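Local coordinates for protein phosphoinositol-specific phospholipase C (Pseudomonas sp., PDB 5FYR) that probably cleaves phosphoinositides at the bond between glycerol and phosphate, as a calcium-dependent phospholipase C, and binds calcium and inositol in this crystal, at residues A24-Y29 with T46-F51; N35-V40 with D81-G86; T115-K120 with V187-E192; P213-Q218 with A237-G242. All blocks are in the same frame, centred on the assembly; numbering follows the deposited sequence. Where two conformers were deposited one is given.

Interaction 1: residues A24-Y29 with T46-F51; sequences ACHNCY and TLELDF. With CA (calcium ion), chain F; INS (1,2,3,4,5,6-hexahydroxy-cyclohexane), chain E.
D50 OD2 is gripped by two partners: Y29 OH donates to D50 OD2 at 2.8 Å, from above the carboxylate plane, and the calcium ion binds it together with D50 OD1. The edge of the Y29 ring faces E48 O. A phenylalanine in place of Y29 would probably leave D50 OD2 without this second-shell donor and the carboxylate less firmly oriented on the metal. E48 OE1 takes the backbone N-H of N27, with N27 N 2.8 Å from E48 OE1 and the donor again well above the carboxylate plane, and also forms a salt bridge with R260. Its twin, E48 OE2, binds the calcium ion at 2.3 Å. The same oxygen E48 OE2 accepts a hydrogen bond from INS O3 at 2.7 Å. With CG anti to the backbone N (chi1 -177°) and the chain extended beyond it, E48 stretches straight from its strand to the metal. The H26 ring lies alongside, its plane nearly parallel to that of the carboxylate, and CD2 is its closest atom to E48 OE1. From the loop that follows strand 20-25, N27 OD1 reaches the calcium ion, its amide plane almost perpendicular to the carboxylate of D50. This is the calcium site of a TIM-barrel-like phospholipase C, set at the C-terminal ends of the strands; D119 and INS O2 also bind the ion. Farther back, C25 N donates to T46 O at 3.1 Å. The C25-C28 disulfide rests over L47 and E48, C25 SG lying 3.4 Å from E48 N.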
# COMPACT_ATOMS: atom_id res chain seq x y z
N ALA A 24 10.43 -3.01 0.09
CA ALA A 24 9.08 -3.56 0.12
C ALA A 24 9.11 -4.90 -0.61
O ALA A 24 10.00 -5.18 -1.39
CB ALA A 24 8.12 -2.61 -0.60
N CYS A 25 8.11 -5.75 -0.33
CA CYS A 25 7.97 -6.95 -1.10
C CYS A 25 7.25 -6.72 -2.43
O CYS A 25 6.49 -5.72 -2.60
CB CYS A 25 7.26 -8.04 -0.32
SG CYS A 25 5.50 -8.08 -0.55
N HIS A 26 7.47 -7.63 -3.37
CA HIS A 26 6.65 -7.69 -4.55
C HIS A 26 5.97 -9.08 -4.58
O HIS A 26 6.64 -10.13 -4.70
CB HIS A 26 7.51 -7.49 -5.79
CG HIS A 26 6.75 -7.46 -7.08
ND1 HIS A 26 7.37 -7.22 -8.28
CD2 HIS A 26 5.42 -7.55 -7.37
CE1 HIS A 26 6.49 -7.27 -9.27
NE2 HIS A 26 5.30 -7.46 -8.74
N ASN A 27 4.64 -9.08 -4.43
CA ASN A 27 3.86 -10.30 -4.52
C ASN A 27 4.25 -11.33 -3.48
O ASN A 27 4.19 -12.54 -3.70
CB ASN A 27 3.87 -10.91 -5.89
CG ASN A 27 3.04 -10.18 -6.92
OD1 ASN A 27 2.45 -9.14 -6.70
ND2 ASN A 27 2.96 -10.79 -8.05
N CYS A 28 4.56 -10.86 -2.27
CA CYS A 28 5.08 -11.79 -1.24
C CYS A 28 4.08 -12.75 -0.57
O CYS A 28 4.46 -13.53 0.31
CB CYS A 28 5.85 -11.05 -0.15
SG CYS A 28 4.94 -9.77 0.70
N TYR A 29 2.83 -12.65 -1.00
CA TYR A 29 1.79 -13.64 -0.70
C TYR A 29 2.01 -14.94 -1.45
O TYR A 29 1.38 -15.96 -1.11
CB TYR A 29 0.39 -13.10 -1.06
CG TYR A 29 0.19 -12.92 -2.52
CD1 TYR A 29 -0.23 -13.99 -3.32
CD2 TYR A 29 0.47 -11.71 -3.15
CE1 TYR A 29 -0.37 -13.84 -4.67
CE2 TYR A 29 0.38 -11.56 -4.52
CZ TYR A 29 -0.04 -12.63 -5.29
OH TYR A 29 -0.15 -12.56 -6.66
N THR A 46 6.55 -3.39 4.50
CA THR A 46 5.65 -3.08 3.38
C THR A 46 5.46 -4.34 2.58
O THR A 46 6.43 -4.93 2.08
CB THR A 46 6.19 -1.94 2.51
OG1 THR A 46 6.30 -0.74 3.31
CG2 THR A 46 5.29 -1.67 1.33
N LEU A 47 4.19 -4.77 2.46
CA LEU A 47 3.77 -6.05 1.89
C LEU A 47 2.81 -5.79 0.71
O LEU A 47 2.50 -4.65 0.39
CB LEU A 47 3.12 -6.95 2.98
CG LEU A 47 4.06 -7.50 4.12
CD1 LEU A 47 4.50 -6.52 5.14
CD2 LEU A 47 3.30 -8.58 4.83
N GLU A 48 2.40 -6.87 0.07
CA GLU A 48 1.50 -6.83 -1.06
C GLU A 48 0.57 -8.05 -1.10
O GLU A 48 1.01 -9.16 -0.86
CB GLU A 48 2.33 -6.73 -2.37
CG GLU A 48 1.47 -6.61 -3.64
CD GLU A 48 2.28 -6.38 -4.91
OE1 GLU A 48 3.54 -6.49 -4.88
OE2 GLU A 48 1.65 -6.13 -5.98
N LEU A 49 -0.68 -7.81 -1.48
CA LEU A 49 -1.69 -8.83 -1.71
C LEU A 49 -2.37 -8.52 -3.02
O LEU A 49 -2.87 -7.41 -3.22
CB LEU A 49 -2.72 -8.81 -0.57
CG LEU A 49 -2.22 -9.31 0.74
CD1 LEU A 49 -3.09 -8.88 1.90
CD2 LEU A 49 -2.00 -10.83 0.77
N ASP A 50 -2.47 -9.53 -3.89
CA ASP A 50 -3.28 -9.43 -5.11
C ASP A 50 -4.63 -10.07 -4.84
O ASP A 50 -4.68 -11.24 -4.51
CB ASP A 50 -2.57 -10.16 -6.27
CG ASP A 50 -1.26 -9.48 -6.69
OD1 ASP A 50 -0.87 -8.45 -6.11
OD2 ASP A 50 -0.55 -9.95 -7.57
N PHE A 51 -5.71 -9.33 -5.09
CA PHE A 51 -7.02 -9.81 -4.70
C PHE A 51 -8.00 -9.83 -5.88
O PHE A 51 -8.09 -8.88 -6.63
CB PHE A 51 -7.56 -9.14 -3.41
CG PHE A 51 -7.99 -7.72 -3.53
CD1 PHE A 51 -7.07 -6.68 -3.49
CD2 PHE A 51 -9.33 -7.42 -3.59
CE1 PHE A 51 -7.49 -5.38 -3.58
CE2 PHE A 51 -9.76 -6.12 -3.64
CZ PHE A 51 -8.82 -5.08 -3.66
CA CA F . 0.76 -7.63 -7.50
C1 INS E . 1.90 -5.12 -10.96
C2 INS E . 2.76 -5.38 -9.71
C3 INS E . 2.76 -4.28 -8.72
C4 INS E . 1.48 -3.58 -8.54
C5 INS E . 0.62 -3.37 -9.72
C6 INS E . 0.59 -4.45 -10.71
O1 INS E . 1.70 -6.41 -11.53
O2 INS E . 2.18 -6.54 -9.10
O3 INS E . 3.40 -4.66 -7.50
O4 INS E . 1.60 -2.49 -7.66
O5 INS E . -0.62 -2.70 -9.50
O6 INS E . -0.18 -4.22 -11.84
O HOH W 1 4.89 -3.75 -1.75
O HOH W 2 0.77 -8.63 -9.77

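Interaction 2: residues N35-V40 with D81-G86; sequences NTFSSV and DNNCTG
The F37 ring and the N83 amide are turned 37° apart, their side chains crossing at about a right angle. N83 OD1 comes to the ring obliquely and lies nearest the root of the side chain, 3.2 Å from F37 CB. C84 SG approaches obliquely too, 4.5 Å from the ring centroid and 33° off the ring normal, in a cysteine sulfur-aromatic contact; its disulfide partner is C97 of helix 94-107. A chi1 of -165° turns F37 CG away from its own backbone N, which carries the ring away from the loop of 81-86 toward L47 and L49 of strand 46-52, with V101 of the helix also against it.

One hydrogen bond joins the two backbones: F37 N donates to N83 O at 3.0 Å. The same oxygen receives a CA-H...O contact from T36 CA at 3.3 Å, so two neighbouring residues close on one carbonyl. The amide nitrogen N83 ND2 is hydrogen-bonded to C28 O and A34 O, which ties the side chain to the loop that also carries F37, while N83 CB packs on N35 O.

Each segment is braced internally. T36 OG1 accepts from S39 N at 3.0 Å, and S39 OG donates to T36 O at 2.7 Å. In the other segment C84 N donates to N82 OD1 at 2.9 Å. The contact thus joins, through N83 and C84, two loops outside the barrel strands, one carrying an ST motif at T36, the other an Asx turn at N82 and fastened to helix 94-107 by the C84-C97 disulfide.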
# COMPACT_ATOMS: atom_id res chain seq x y z
N ASN A 35 7.65 -18.49 2.99
CA ASN A 35 6.95 -19.70 3.46
C ASN A 35 5.58 -19.39 4.06
O ASN A 35 4.63 -20.16 3.90
CB ASN A 35 7.84 -20.50 4.38
CG ASN A 35 8.95 -21.23 3.62
OD1 ASN A 35 8.92 -21.36 2.39
ND2 ASN A 35 9.95 -21.66 4.35
N THR A 36 5.50 -18.25 4.73
CA THR A 36 4.25 -17.73 5.28
C THR A 36 4.22 -16.24 5.03
O THR A 36 5.25 -15.60 5.03
CB THR A 36 4.11 -17.98 6.79
OG1 THR A 36 5.12 -17.26 7.49
CG2 THR A 36 4.23 -19.48 7.17
N PHE A 37 3.02 -15.70 4.90
CA PHE A 37 2.88 -14.26 4.72
C PHE A 37 3.41 -13.54 5.95
O PHE A 37 4.09 -12.53 5.81
CB PHE A 37 1.40 -13.92 4.48
CG PHE A 37 1.15 -12.54 3.95
CD1 PHE A 37 1.79 -12.11 2.79
CD2 PHE A 37 0.24 -11.69 4.56
CE1 PHE A 37 1.51 -10.87 2.27
CE2 PHE A 37 -0.01 -10.43 4.06
CZ PHE A 37 0.63 -10.03 2.93
N SER A 38 3.20 -14.10 7.12
CA SER A 38 3.61 -13.44 8.35
C SER A 38 5.13 -13.36 8.45
O SER A 38 5.68 -12.38 8.99
CB SER A 38 3.04 -14.19 9.58
OG SER A 38 3.38 -15.55 9.52
N SER A 39 5.82 -14.36 7.91
CA SER A 39 7.28 -14.35 7.95
C SER A 39 7.91 -13.18 7.22
O SER A 39 9.05 -12.81 7.51
CB SER A 39 7.91 -15.63 7.41
OG SER A 39 7.73 -15.78 6.03
N VAL A 40 7.18 -12.57 6.29
CA VAL A 40 7.69 -11.42 5.55
C VAL A 40 8.05 -10.33 6.51
O VAL A 40 9.01 -9.56 6.30
CB VAL A 40 6.68 -10.97 4.47
CG1 VAL A 40 7.12 -9.68 3.80
CG2 VAL A 40 6.48 -12.11 3.47
N ASP A 81 -4.35 -19.05 -3.80
CA ASP A 81 -3.05 -19.66 -3.97
C ASP A 81 -2.05 -18.71 -3.35
O ASP A 81 -1.64 -17.73 -3.97
CB ASP A 81 -2.74 -19.92 -5.44
CG ASP A 81 -1.43 -20.66 -5.66
OD1 ASP A 81 -0.59 -20.85 -4.73
OD2 ASP A 81 -1.27 -21.11 -6.80
N ASN A 82 -1.73 -18.95 -2.08
CA ASN A 82 -0.93 -18.02 -1.32
C ASN A 82 -0.40 -18.68 -0.04
O ASN A 82 -0.77 -19.80 0.28
CB ASN A 82 -1.75 -16.78 -0.98
CG ASN A 82 -2.94 -17.09 -0.07
OD1 ASN A 82 -2.77 -17.50 1.06
ND2 ASN A 82 -4.15 -16.88 -0.57
N ASN A 83 0.43 -17.95 0.71
CA ASN A 83 1.08 -18.45 1.91
C ASN A 83 0.45 -17.88 3.20
O ASN A 83 1.08 -17.88 4.25
CB ASN A 83 2.57 -18.05 1.83
CG ASN A 83 2.77 -16.57 1.65
OD1 ASN A 83 1.88 -15.79 1.96
ND2 ASN A 83 3.92 -16.21 1.21
N CYS A 84 -0.80 -17.41 3.14
CA CYS A 84 -1.50 -16.93 4.29
C CYS A 84 -2.05 -18.11 5.07
O CYS A 84 -2.23 -19.23 4.54
CB CYS A 84 -2.62 -15.97 3.92
SG CYS A 84 -2.05 -14.61 2.88
N THR A 85 -2.35 -17.85 6.32
CA THR A 85 -2.99 -18.89 7.15
C THR A 85 -4.22 -19.47 6.49
O THR A 85 -5.08 -18.71 6.03
CB THR A 85 -3.46 -18.25 8.41
OG1 THR A 85 -4.36 -17.18 8.07
CG2 THR A 85 -2.28 -17.80 9.17
N GLY A 86 -4.25 -20.80 6.41
CA GLY A 86 -5.27 -21.61 5.71
C GLY A 86 -4.80 -22.37 4.46
O GLY A 86 -5.63 -22.96 3.72

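Interaction 3: residues T115-K120 with V187-E192; sequences TLILDK and VLNHSE. With CA (calcium ion), chain F; INS (1,2,3,4,5,6-hexahydroxy-cyclohexane), chain E.
T115 opens the pairing with its methyl CG2 against V187 CG2 at 3.8 Å, and L116 O then accepts from V187 N at 2.9 Å. I117 lies beside V187, pointing the same way, and its CD1 packs 3.8 Å from V187 CB. L118 uses both backbone groups: L118 N donates to V187 O at 2.7 Å, and L118 O receives N189 N at 2.9 Å. D119 shares a sheet face with I117, V187 and N189. Its carboxylate carbon lies beside the carbonyl carbon (chi1 -178°), which brings D119 OD2 to the calcium ion at 2.4 Å and lets D119 OD1 accept from INS O5 at 2.8 Å. K120 N donates to N189 O, and the lysine side chain leads off to a salt bridge with D53 and a hydrogen bond to Q122 O. The H190 ring turns CD2 toward K120 O, while H190 ND1 accepts, in the ring plane, from E192 N at 2.9 Å. Were H190 replaced by alanine, E192 N would probably lose this acceptor and a gap would open beside K120 O. The two strands are parallel neighbours, 28° apart in direction, in a TIM-barrel-like sheet, with the calcium and inositol site at the C-terminal ends of its strands.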
# COMPACT_ATOMS: atom_id res chain seq x y z
N THR A 115 2.74 -0.97 5.87
CA THR A 115 2.02 -0.55 4.66
C THR A 115 1.66 -1.80 3.86
O THR A 115 2.54 -2.61 3.56
CB THR A 115 2.89 0.43 3.82
OG1 THR A 115 3.17 1.56 4.63
CG2 THR A 115 2.16 0.83 2.60
N LEU A 116 0.37 -1.96 3.52
CA LEU A 116 -0.11 -3.10 2.70
C LEU A 116 -0.63 -2.58 1.38
O LEU A 116 -1.60 -1.80 1.32
CB LEU A 116 -1.24 -3.92 3.35
CG LEU A 116 -0.99 -4.40 4.76
CD1 LEU A 116 -2.27 -5.07 5.24
CD2 LEU A 116 0.21 -5.33 4.84
N ILE A 117 0.02 -3.05 0.33
CA ILE A 117 -0.38 -2.74 -1.03
C ILE A 117 -1.42 -3.79 -1.42
O ILE A 117 -1.12 -4.99 -1.51
CB ILE A 117 0.82 -2.81 -1.99
CG1 ILE A 117 2.01 -1.87 -1.51
CG2 ILE A 117 0.35 -2.67 -3.43
CD1 ILE A 117 1.70 -0.46 -1.25
N LEU A 118 -2.65 -3.32 -1.68
CA LEU A 118 -3.77 -4.19 -2.03
C LEU A 118 -3.98 -3.98 -3.55
O LEU A 118 -4.57 -2.95 -4.00
CB LEU A 118 -5.01 -3.78 -1.21
CG LEU A 118 -4.78 -3.82 0.31
CD1 LEU A 118 -6.02 -3.38 1.03
CD2 LEU A 118 -4.41 -5.20 0.78
N ASP A 119 -3.49 -4.95 -4.32
CA ASP A 119 -3.42 -4.86 -5.75
C ASP A 119 -4.66 -5.55 -6.33
O ASP A 119 -4.75 -6.78 -6.34
CB ASP A 119 -2.11 -5.48 -6.20
CG ASP A 119 -1.88 -5.40 -7.69
OD1 ASP A 119 -2.46 -4.51 -8.32
OD2 ASP A 119 -1.07 -6.21 -8.23
N LYS A 120 -5.67 -4.75 -6.66
CA LYS A 120 -6.97 -5.24 -7.09
C LYS A 120 -6.87 -5.74 -8.51
O LYS A 120 -6.33 -5.02 -9.36
CB LYS A 120 -8.02 -4.14 -6.95
CG LYS A 120 -9.44 -4.67 -7.05
CD LYS A 120 -10.47 -3.54 -6.89
CE LYS A 120 -11.88 -4.05 -6.53
NZ LYS A 120 -12.25 -5.32 -7.16
N VAL A 187 -3.18 0.57 0.95
CA VAL A 187 -3.00 1.25 -0.34
C VAL A 187 -3.68 0.45 -1.44
O VAL A 187 -3.53 -0.78 -1.51
CB VAL A 187 -1.52 1.38 -0.66
CG1 VAL A 187 -1.30 2.17 -1.96
CG2 VAL A 187 -0.79 2.00 0.52
N LEU A 188 -4.45 1.12 -2.28
CA LEU A 188 -5.14 0.41 -3.38
C LEU A 188 -4.35 0.66 -4.68
O LEU A 188 -4.05 1.81 -5.05
CB LEU A 188 -6.55 0.96 -3.55
CG LEU A 188 -7.44 0.30 -4.61
CD1 LEU A 188 -7.73 -1.11 -4.22
CD2 LEU A 188 -8.74 1.09 -4.71
N ASN A 189 -4.10 -0.43 -5.40
CA ASN A 189 -3.56 -0.36 -6.74
C ASN A 189 -4.51 -1.15 -7.69
O ASN A 189 -5.29 -1.99 -7.26
CB ASN A 189 -2.18 -1.02 -6.92
CG ASN A 189 -1.04 -0.36 -6.17
OD1 ASN A 189 -1.12 0.79 -5.65
ND2 ASN A 189 0.02 -1.06 -6.07
N HIS A 190 -4.44 -0.83 -8.97
CA HIS A 190 -5.11 -1.55 -10.05
C HIS A 190 -4.36 -1.14 -11.32
O HIS A 190 -3.83 -0.04 -11.39
CB HIS A 190 -6.60 -1.16 -10.11
CG HIS A 190 -7.43 -2.07 -10.93
ND1 HIS A 190 -7.46 -2.00 -12.29
CD2 HIS A 190 -8.31 -3.06 -10.60
CE1 HIS A 190 -8.26 -2.92 -12.79
NE2 HIS A 190 -8.80 -3.57 -11.78
N SER A 191 -4.42 -1.95 -12.37
CA SER A 191 -3.83 -1.59 -13.65
C SER A 191 -4.56 -0.44 -14.31
O SER A 191 -3.99 0.29 -15.07
CB SER A 191 -3.72 -2.83 -14.54
OG SER A 191 -4.97 -3.22 -14.97
N GLU A 192 -5.82 -0.24 -13.94
CA GLU A 192 -6.68 0.80 -14.49
C GLU A 192 -6.98 1.83 -13.40
O GLU A 192 -7.70 1.56 -12.45
CB GLU A 192 -7.97 0.26 -15.06
CG GLU A 192 -7.84 -0.83 -16.12
CD GLU A 192 -9.18 -1.49 -16.40
OE1 GLU A 192 -10.26 -0.86 -16.33
OE2 GLU A 192 -9.18 -2.66 -16.77
CA CA F . 0.76 -7.63 -7.50
C1 INS E . 1.90 -5.12 -10.96
C2 INS E . 2.76 -5.38 -9.71
C3 INS E . 2.76 -4.28 -8.72
C4 INS E . 1.48 -3.58 -8.54
C5 INS E . 0.62 -3.37 -9.72
C6 INS E . 0.59 -4.45 -10.71
O1 INS E . 1.70 -6.41 -11.53
O2 INS E . 2.18 -6.54 -9.10
O3 INS E . 3.40 -4.66 -7.50
O4 INS E . 1.60 -2.49 -7.66
O5 INS E . -0.62 -2.70 -9.50
O6 INS E . -0.18 -4.22 -11.84
O HOH W 3 -5.23 -4.74 -11.85
O HOH W 2 0.77 -8.63 -9.77

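Interaction 4: residues P213-Q218 with A237-G242; sequences PVTNGQ and AMNNMG. With INS (1,2,3,4,5,6-hexahydroxy-cyclohexane), chain E.
A chi1 of -153° swings the N240 amide away from its backbone N, and one of -60° sets T215 OG1 opposite the carbonyl carbon, placing the two polar side chains of this contact. The first leads N240 toward the inositol; the second brings T215 OG1 within 2.8 Å of P213 O. Strand 238-242 of the TIM-barrel-like fold is bridged here to the segment that follows strand 210-211 by a single pairing of V214 with N240. N240 N donates to P213 O at 3.0 Å, and T215 N returns a weak bond to N240 O, while V214 CA adds a CA-H...O contact to that same carbonyl. At the P213 end, P213 CD of the proline ring lies 3.3 Å from M238 O. T215 and N239 cross at about a right angle, and N239 CB comes 3.4 Å from T215 OG1. A water extends the link by donating to T215 O and accepting from G242 N. On the ligand side, R260 hydrogen-bonds N240 OD1, so the amide is held at one end by protein, and at the other N240 ND2 donates to INS O4 at 3.0 Å.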
# COMPACT_ATOMS: atom_id res chain seq x y z
N PRO A 213 -2.39 5.83 -7.82
CA PRO A 213 -2.55 5.57 -9.25
C PRO A 213 -1.28 5.21 -10.00
O PRO A 213 -0.18 5.60 -9.61
CB PRO A 213 -3.11 6.87 -9.81
CG PRO A 213 -2.68 7.92 -8.86
CD PRO A 213 -2.63 7.23 -7.51
N VAL A 214 -1.48 4.53 -11.13
CA VAL A 214 -0.43 4.34 -12.12
C VAL A 214 0.01 5.73 -12.55
O VAL A 214 -0.84 6.56 -12.91
CB VAL A 214 -0.94 3.57 -13.34
CG1 VAL A 214 0.12 3.50 -14.44
CG2 VAL A 214 -1.36 2.16 -12.94
N THR A 215 1.32 5.97 -12.53
CA THR A 215 1.91 7.31 -12.68
C THR A 215 2.95 7.27 -13.80
O THR A 215 3.96 6.55 -13.72
CB THR A 215 2.52 7.71 -11.35
OG1 THR A 215 1.51 7.74 -10.36
CG2 THR A 215 3.25 9.03 -11.39
N ASN A 216 2.68 8.08 -14.84
CA ASN A 216 3.62 8.21 -15.96
C ASN A 216 3.69 9.61 -16.52
O ASN A 216 4.22 9.85 -17.61
CB ASN A 216 3.39 7.15 -17.02
CG ASN A 216 2.01 7.19 -17.60
OD1 ASN A 216 1.39 8.26 -17.71
ND2 ASN A 216 1.51 6.02 -17.99
N GLY A 217 3.20 10.58 -15.74
CA GLY A 217 3.28 12.02 -16.11
C GLY A 217 2.98 12.87 -14.93
O GLY A 217 2.42 12.39 -13.92
N GLN A 218 3.28 14.14 -15.05
CA GLN A 218 3.07 15.07 -13.94
C GLN A 218 1.60 15.15 -13.49
O GLN A 218 1.31 15.32 -12.31
CB GLN A 218 3.58 16.46 -14.29
CG GLN A 218 3.48 17.44 -13.17
CD GLN A 218 4.48 17.14 -12.08
OE1 GLN A 218 5.65 16.84 -12.34
NE2 GLN A 218 4.05 17.30 -10.85
N ALA A 237 -2.47 10.78 -2.52
CA ALA A 237 -1.35 11.08 -1.61
C ALA A 237 -0.22 10.06 -1.79
O ALA A 237 0.75 10.02 -1.02
CB ALA A 237 -1.86 11.00 -0.16
N MET A 238 -0.35 9.22 -2.82
CA MET A 238 0.56 8.12 -3.10
C MET A 238 0.59 7.90 -4.59
O MET A 238 -0.40 8.20 -5.24
CB MET A 238 0.14 6.83 -2.41
CG MET A 238 0.14 6.91 -0.91
SD MET A 238 0.26 5.24 -0.24
CE MET A 238 0.33 5.53 1.51
N ASN A 239 1.73 7.40 -5.11
CA ASN A 239 1.85 7.19 -6.58
C ASN A 239 2.58 5.90 -6.81
O ASN A 239 3.55 5.60 -6.10
CB ASN A 239 2.58 8.36 -7.24
CG ASN A 239 1.70 9.57 -7.35
OD1 ASN A 239 0.92 9.73 -8.33
ND2 ASN A 239 1.83 10.44 -6.42
N ASN A 240 2.12 5.15 -7.80
CA ASN A 240 2.66 3.80 -8.10
C ASN A 240 3.32 3.83 -9.49
O ASN A 240 2.67 4.20 -10.46
CB ASN A 240 1.57 2.73 -8.04
CG ASN A 240 2.12 1.33 -7.69
OD1 ASN A 240 2.88 1.14 -6.71
ND2 ASN A 240 1.73 0.35 -8.48
N MET A 241 4.57 3.38 -9.57
CA MET A 241 5.32 3.42 -10.82
C MET A 241 5.96 2.09 -11.13
O MET A 241 6.59 1.47 -10.29
CB MET A 241 6.46 4.44 -10.76
CG MET A 241 5.99 5.87 -10.57
SD MET A 241 7.11 6.90 -9.62
CE MET A 241 6.64 6.38 -7.98
N GLY A 242 5.81 1.66 -12.37
CA GLY A 242 6.68 0.60 -12.90
C GLY A 242 8.09 1.06 -13.19
O GLY A 242 8.41 2.25 -13.11
C1 INS E . 1.90 -5.12 -10.96
C2 INS E . 2.76 -5.38 -9.71
C3 INS E . 2.76 -4.28 -8.72
C4 INS E . 1.48 -3.58 -8.54
C5 INS E . 0.62 -3.37 -9.72
C6 INS E . 0.59 -4.45 -10.71
O1 INS E . 1.70 -6.41 -11.53
O2 INS E . 2.18 -6.54 -9.10
O3 INS E . 3.40 -4.66 -7.50
O4 INS E . 1.60 -2.49 -7.66
O5 INS E . -0.62 -2.70 -9.50
O6 INS E . -0.18 -4.22 -11.84
O HOH W 4 3.96 3.51 -13.96

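In the fold
Interactions 1 and 3 are wholly buried and form the core of the site: strands 46-52 and 114-120 are neighbours in one sheet, L49 and D119 are joined through their backbones, and both contacts supply calcium ligands. Interaction 3 is mostly regular strand pairing, whereas interaction 1 adds a loop, a disulfide and most of the metal chemistry. Interaction 4, about 12 Å from interaction 3 between centres, reaches the inositol but not the metal; it pairs by a single beta bridge and offers the ligand a neutral amide. Interaction 2 lies farthest out, reaches the surface at N35 and T36, binds no ligand, and backs interaction 1 through N83 on C28 and Y29 and F37 on L49.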